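Nickel-dependent hydrogenase large subunit (Allochromatium vinosum, PDB 3MYR) is the catalytic large subunit of a membrane-bound [NiFe] hydrogenase, carrying the nickel-iron centre at which molecular hydrogen is oxidised with transfer of electrons to an acceptor. Local coordinates at residues G279-G285 with P301-D307; R380-S385 with D518-G524. One frame throughout, in Å; residues are numbered along the deposited sequence.

Interaction 1 is a buried backbone pairing of two strands of one hairpin, whereas interaction 2 is partly buried and ties a turn to a loop 133 residues further on, largely through side chains. Their centres lie about 15 Å apart, and they meet through residues 380-385: N280 ND2 lies 3.1 Å from S385 O in a probable hydrogen bond, and W381 packs on the hairpin, with A304 CB 3.9 Å from W381 CH2. The chemistry differs accordingly. In 279-285 with 301-307, peptide groups bond in regular alternation between two apolar faces; in 380-385 with 518-524, a salt bridge and the polar ends of R380, S385 and Q522 do the work, without apolar packing.

Interaction 1: G279-G285 with P301-D307; sequences GNFLCYG and PRGAILD
This antiparallel beta ladder is the buried pairing of strands 281-288 and 300-305, which form a two-stranded hairpin. The short segments 281-283 and 303-305 run at 172°, their axes 4.8 Å apart at closest. F281 pairs with I305 and C283 with G303 as hydrogen-bonded pairs; L282 faces A304 between them as a non-hydrogen-bonded pair, CA-CA 4.5 Å. Four backbone hydrogen bonds set the register: F281 N to I305 O and C283 N to G303 O, each 2.9 Å, and I305 N to F281 O and G303 N to C283 O, each 3.0 Å. A304 CA adds a CA-H...O contact to F281 O at 3.3 Å. F281 (chi1 m), C283 (m) and I305 (m, t) share one face, F281 CD1 lying 4.3 Å from I305 CG2, and helix 390-399 packs there. L282 (t, p) and A304 occupy the other face, L282 CD1 4.4 Å from A304 CB, against W381. G303, at phi/psi 160/180, adopts a conformation that calls for glycine. Beyond the ladder, side-chain-to-backbone bonds join both ends: D307 N donates to N280 OD1 (2.9 Å), and R302 NE to Y284 O (2.8 Å), with a weak second bond from R302 NH1 to Y284 O (3.2 Å). The side chain of Y284 is about 9 Å from the bound NFV. Backbone hydrogen bonding thus fixes the register, while apolar side chains fasten both faces to neighbouring elements.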
loop_
_atom_site.group_PDB
_atom_site.type_symbol
_atom_site.label_atom_id
_atom_site.label_comp_id
_atom_site.label_asym_id
_atom_site.label_seq_id
_atom_site.Cartn_x
_atom_site.Cartn_y
_atom_site.Cartn_z
ATOM N N GLY B 279 12.341 -8.500 -20.536
ATOM C CA GLY B 279 13.020 -9.774 -20.457
ATOM C C GLY B 279 14.027 -9.929 -19.284
ATOM O O GLY B 279 14.663 -10.978 -19.184
ATOM N N ASN B 280 14.183 -8.918 -18.431
ATOM C CA ASN B 280 15.150 -8.954 -17.298
ATOM C C ASN B 280 14.366 -8.823 -15.994
ATOM O O ASN B 280 13.444 -8.022 -15.939
ATOM C CB ASN B 280 16.096 -7.765 -17.391
ATOM C CG ASN B 280 16.761 -7.671 -18.772
ATOM O OD1 ASN B 280 17.103 -8.700 -19.382
ATOM N ND2 ASN B 280 16.959 -6.463 -19.249
ATOM N N PHE B 281 14.731 -9.592 -14.963
ATOM C CA PHE B 281 13.962 -9.646 -13.710
ATOM C C PHE B 281 14.918 -9.606 -12.539
ATOM O O PHE B 281 15.964 -10.191 -12.606
ATOM C CB PHE B 281 13.099 -10.907 -13.660
ATOM C CG PHE B 281 12.146 -10.958 -14.778
ATOM C CD1 PHE B 281 12.567 -11.428 -16.032
ATOM C CD2 PHE B 281 10.837 -10.442 -14.628
ATOM C CE1 PHE B 281 11.670 -11.414 -17.168
ATOM C CE2 PHE B 281 9.946 -10.433 -15.721
ATOM C CZ PHE B 281 10.397 -10.853 -17.009
ATOM N N LEU B 282 14.549 -8.923 -11.466
ATOM C CA LEU B 282 15.445 -8.795 -10.355
ATOM C C LEU B 282 14.716 -9.137 -9.039
ATOM O O LEU B 282 13.602 -8.625 -8.783
ATOM C CB LEU B 282 15.983 -7.351 -10.347
ATOM C CG LEU B 282 16.724 -6.842 -9.116
ATOM C CD1 LEU B 282 18.123 -7.489 -9.109
ATOM C CD2 LEU B 282 16.821 -5.329 -9.160
ATOM N N CYS B 283 15.399 -9.940 -8.196
ATOM C CA CYS B 283 14.966 -10.248 -6.838
ATOM C C CYS B 283 16.098 -10.033 -5.850
ATOM O O CYS B 283 17.196 -10.511 -6.081
ATOM C CB CYS B 283 14.561 -11.718 -6.708
ATOM S SG CYS B 283 13.178 -12.140 -7.770
ATOM N N TYR B 284 15.786 -9.435 -4.707
ATOM C CA TYR B 284 16.715 -9.461 -3.590
ATOM C C TYR B 284 16.510 -10.703 -2.735
ATOM O O TYR B 284 17.407 -11.047 -1.934
ATOM C CB TYR B 284 16.572 -8.211 -2.735
ATOM C CG TYR B 284 16.727 -6.884 -3.446
ATOM C CD1 TYR B 284 17.508 -6.768 -4.617
ATOM C CD2 TYR B 284 16.184 -5.698 -2.870
ATOM C CE1 TYR B 284 17.693 -5.501 -5.239
ATOM C CE2 TYR B 284 16.359 -4.387 -3.515
ATOM C CZ TYR B 284 17.068 -4.336 -4.717
ATOM O OH TYR B 284 17.207 -3.096 -5.326
ATOM N N GLY B 285 15.334 -11.342 -2.841
ATOM C CA GLY B 285 15.039 -12.514 -2.013
ATOM C C GLY B 285 14.553 -12.122 -0.605
ATOM O O GLY B 285 14.663 -10.952 -0.189
ATOM N N PRO B 301 14.502 -16.653 -3.571
ATOM C CA PRO B 301 15.941 -16.517 -3.716
ATOM C C PRO B 301 16.331 -15.158 -4.269
ATOM O O PRO B 301 15.522 -14.518 -4.965
ATOM C CB PRO B 301 16.303 -17.640 -4.713
ATOM C CG PRO B 301 15.022 -17.774 -5.525
ATOM C CD PRO B 301 13.915 -17.565 -4.556
ATOM N N ARG B 302 17.576 -14.757 -3.970
ATOM C CA ARG B 302 18.196 -13.566 -4.542
ATOM C C ARG B 302 18.758 -13.905 -5.913
ATOM O O ARG B 302 19.405 -14.935 -6.085
ATOM C CB ARG B 302 19.342 -13.111 -3.637
ATOM C CG ARG B 302 20.085 -11.863 -4.150
ATOM C CD ARG B 302 21.010 -11.221 -3.075
ATOM N NE ARG B 302 20.155 -10.847 -1.964
ATOM C CZ ARG B 302 20.565 -10.487 -0.748
ATOM N NH1 ARG B 302 19.665 -10.281 0.241
ATOM N NH2 ARG B 302 21.853 -10.400 -0.521
ATOM N N GLY B 303 18.595 -13.005 -6.874
ATOM C CA GLY B 303 19.263 -13.162 -8.170
ATOM C C GLY B 303 18.588 -12.333 -9.258
ATOM O O GLY B 303 17.589 -11.648 -9.034
ATOM N N ALA B 304 19.145 -12.427 -10.450
ATOM C CA ALA B 304 18.682 -11.668 -11.588
ATOM C C ALA B 304 18.660 -12.605 -12.790
ATOM O O ALA B 304 19.607 -13.385 -13.011
ATOM C CB ALA B 304 19.665 -10.525 -11.862
ATOM N N ILE B 305 17.666 -12.402 -13.640
ATOM C CA ILE B 305 17.532 -13.128 -14.892
ATOM C C ILE B 305 17.644 -12.093 -15.964
ATOM O O ILE B 305 17.066 -10.987 -15.845
ATOM C CB ILE B 305 16.151 -13.804 -14.954
ATOM C CG1 ILE B 305 16.136 -14.982 -14.001
ATOM C CG2 ILE B 305 15.737 -14.239 -16.391
ATOM C CD1 ILE B 305 14.706 -15.368 -13.530
ATOM N N LEU B 306 18.424 -12.420 -17.002
ATOM C CA LEU B 306 18.580 -11.507 -18.118
ATOM C C LEU B 306 18.090 -12.185 -19.372
ATOM O O LEU B 306 18.298 -13.407 -19.544
ATOM C CB LEU B 306 20.026 -11.113 -18.294
ATOM C CG LEU B 306 20.635 -10.378 -17.087
ATOM C CD1 LEU B 306 22.096 -10.087 -17.452
ATOM C CD2 LEU B 306 19.862 -9.094 -16.853
ATOM N N ASP B 307 17.398 -11.416 -20.219
ATOM C CA ASP B 307 17.108 -11.887 -21.584
ATOM C C ASP B 307 16.286 -13.194 -21.560
ATOM O O ASP B 307 16.476 -14.049 -22.420
ATOM C CB ASP B 307 18.432 -12.091 -22.405
ATOM C CG ASP B 307 19.308 -10.798 -22.452
ATOM O OD1 ASP B 307 18.706 -9.685 -22.497
ATOM O OD2 ASP B 307 20.584 -10.856 -22.383
#

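Interaction 2: R380-S385 with D518-G524; sequences RWKGRS and DGRGQAG
Residues 381-384 form a type I' beta turn at the end of strand 378-381, closed by W381 N to R384 O (2.8 Å) and R384 N to W381 O (2.9 Å). K382 and G383 take positive phi at its corners (49/44 and 80/-8). Within 518-524, D518-G521 is a type I turn in the loop before helix 525-531, with G524 as its N-cap residue. D518 (chi1 p) makes an Asx turn: its OD1 accepts from R520 N (2.9 Å) and also from Q522 N (3.0 Å). R380 (m, m, t) reaches this loop, NE forming a salt bridge with D518 OD2 at 2.9 Å and NH2 donating to Q522 O at 2.8 Å; NH2 also bonds to P516 O. Q522, extended (t, t), answers with both ends of its amide: NE2 donates to G383 O and D518 OD2, each at 2.9 Å, and OE1 accepts from S385 N at 3.1 Å. The contact thus joins the residues flanking the I' turn, and the G383 carbonyl within it, to the loop leading into helix 525-531, away from the metal sites. Finally, S385, at chi1 m, brings its OG within 2.8 Å of A523 O and donates a hydrogen bond to it.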
loop_
_atom_site.group_PDB
_atom_site.type_symbol
_atom_site.label_atom_id
_atom_site.label_comp_id
_atom_site.label_asym_id
_atom_site.label_seq_id
_atom_site.Cartn_x
_atom_site.Cartn_y
_atom_site.Cartn_z
ATOM N N ARG B 380 18.340 1.315 -12.432
ATOM C CA ARG B 380 18.857 0.378 -13.438
ATOM C C ARG B 380 19.770 -0.620 -12.711
ATOM O O ARG B 380 20.414 -0.266 -11.710
ATOM C CB ARG B 380 19.670 1.146 -14.521
ATOM C CG ARG B 380 18.836 2.120 -15.404
ATOM C CD ARG B 380 17.811 1.344 -16.190
ATOM N NE ARG B 380 16.981 2.200 -17.065
ATOM C CZ ARG B 380 15.758 2.667 -16.759
ATOM N NH1 ARG B 380 15.227 2.458 -15.558
ATOM N NH2 ARG B 380 15.071 3.387 -17.641
ATOM N N TRP B 381 19.867 -1.841 -13.228
ATOM C CA TRP B 381 20.726 -2.854 -12.623
ATOM C C TRP B 381 21.834 -3.097 -13.628
ATOM O O TRP B 381 21.551 -3.595 -14.735
ATOM C CB TRP B 381 19.929 -4.156 -12.372
ATOM C CG TRP B 381 20.778 -5.214 -11.669
ATOM C CD1 TRP B 381 21.132 -5.238 -10.337
ATOM C CD2 TRP B 381 21.434 -6.347 -12.275
ATOM N NE1 TRP B 381 21.936 -6.321 -10.089
ATOM C CE2 TRP B 381 22.165 -6.999 -11.261
ATOM C CE3 TRP B 381 21.458 -6.881 -13.575
ATOM C CZ2 TRP B 381 22.904 -8.180 -11.494
ATOM C CZ3 TRP B 381 22.237 -8.042 -13.831
ATOM C CH2 TRP B 381 22.960 -8.667 -12.782
ATOM N N LYS B 382 23.067 -2.691 -13.291
ATOM C CA LYS B 382 24.193 -2.758 -14.263
ATOM C C LYS B 382 23.799 -2.148 -15.629
ATOM O O LYS B 382 24.042 -2.743 -16.691
ATOM C CB LYS B 382 24.629 -4.228 -14.437
ATOM C CG LYS B 382 25.296 -4.830 -13.172
ATOM C CD LYS B 382 25.909 -6.238 -13.439
ATOM C CE LYS B 382 26.404 -6.816 -12.118
ATOM N NZ LYS B 382 27.007 -8.213 -12.246
ATOM N N GLY B 383 23.131 -0.999 -15.613
ATOM C CA GLY B 383 22.657 -0.389 -16.864
ATOM C C GLY B 383 21.366 -0.942 -17.492
ATOM O O GLY B 383 20.869 -0.351 -18.406
ATOM N N ARG B 384 20.800 -2.040 -17.004
ATOM C CA ARG B 384 19.594 -2.621 -17.583
ATOM C C ARG B 384 18.354 -2.190 -16.847
ATOM O O ARG B 384 18.364 -2.059 -15.624
ATOM C CB ARG B 384 19.690 -4.154 -17.587
ATOM C CG ARG B 384 20.755 -4.552 -18.661
ATOM C CD ARG B 384 21.303 -5.880 -18.487
ATOM N NE ARG B 384 22.635 -5.724 -17.950
ATOM C CZ ARG B 384 23.737 -6.263 -18.453
ATOM N NH1 ARG B 384 23.672 -7.050 -19.515
ATOM N NH2 ARG B 384 24.889 -6.020 -17.859
ATOM N N SER B 385 17.306 -1.955 -17.614
ATOM C CA SER B 385 15.934 -1.921 -17.146
ATOM C C SER B 385 15.527 -3.306 -16.767
ATOM O O SER B 385 15.742 -4.223 -17.551
ATOM C CB SER B 385 15.013 -1.437 -18.246
ATOM O OG SER B 385 15.158 -0.042 -18.377
ATOM N N ASP B 518 16.011 6.417 -19.230
ATOM C CA ASP B 518 17.345 6.795 -18.765
ATOM C C ASP B 518 18.075 7.516 -19.903
ATOM O O ASP B 518 17.447 7.923 -20.882
ATOM C CB ASP B 518 18.162 5.558 -18.280
ATOM C CG ASP B 518 18.429 4.546 -19.405
ATOM O OD1 ASP B 518 18.360 4.917 -20.607
ATOM O OD2 ASP B 518 18.626 3.345 -19.106
ATOM N N GLY B 519 19.373 7.746 -19.756
ATOM C CA GLY B 519 20.120 8.547 -20.769
ATOM C C GLY B 519 20.292 7.905 -22.140
ATOM O O GLY B 519 20.643 8.590 -23.094
ATOM N N ARG B 520 20.065 6.589 -22.227
ATOM C CA ARG B 520 20.196 5.844 -23.489
ATOM C C ARG B 520 18.809 5.732 -24.144
ATOM O O ARG B 520 18.637 4.960 -25.088
ATOM C CB ARG B 520 20.782 4.417 -23.251
ATOM C CG ARG B 520 22.260 4.301 -22.712
ATOM C CD ARG B 520 22.566 5.231 -21.437
ATOM N NE ARG B 520 22.781 4.496 -20.160
ATOM C CZ ARG B 520 22.453 4.897 -18.910
ATOM N NH1 ARG B 520 22.681 4.029 -17.925
ATOM N NH2 ARG B 520 21.860 6.093 -18.628
ATOM N N GLY B 521 17.805 6.446 -23.608
ATOM C CA GLY B 521 16.443 6.307 -24.097
ATOM C C GLY B 521 15.828 4.934 -23.737
ATOM O O GLY B 521 14.785 4.558 -24.292
ATOM N N GLN B 522 16.442 4.187 -22.803
ATOM C CA GLN B 522 15.938 2.860 -22.444
ATOM C C GLN B 522 14.709 3.003 -21.520
ATOM O O GLN B 522 14.777 3.612 -20.458
ATOM C CB GLN B 522 17.028 2.085 -21.733
ATOM C CG GLN B 522 16.755 0.640 -21.584
ATOM C CD GLN B 522 17.832 -0.092 -20.766
ATOM O OE1 GLN B 522 17.762 -1.316 -20.600
ATOM N NE2 GLN B 522 18.740 0.649 -20.165
ATOM N N ALA B 523 13.591 2.435 -21.952
ATOM C CA ALA B 523 12.296 2.563 -21.280
ATOM C C ALA B 523 12.258 1.716 -20.007
ATOM O O ALA B 523 12.944 0.670 -19.939
ATOM C CB ALA B 523 11.128 2.120 -22.269
ATOM N N GLY B 524 11.401 2.101 -19.045
ATOM C CA GLY B 524 11.124 1.250 -17.909
ATOM C C GLY B 524 10.071 0.165 -18.188
ATOM O O GLY B 524 9.447 0.164 -19.254
#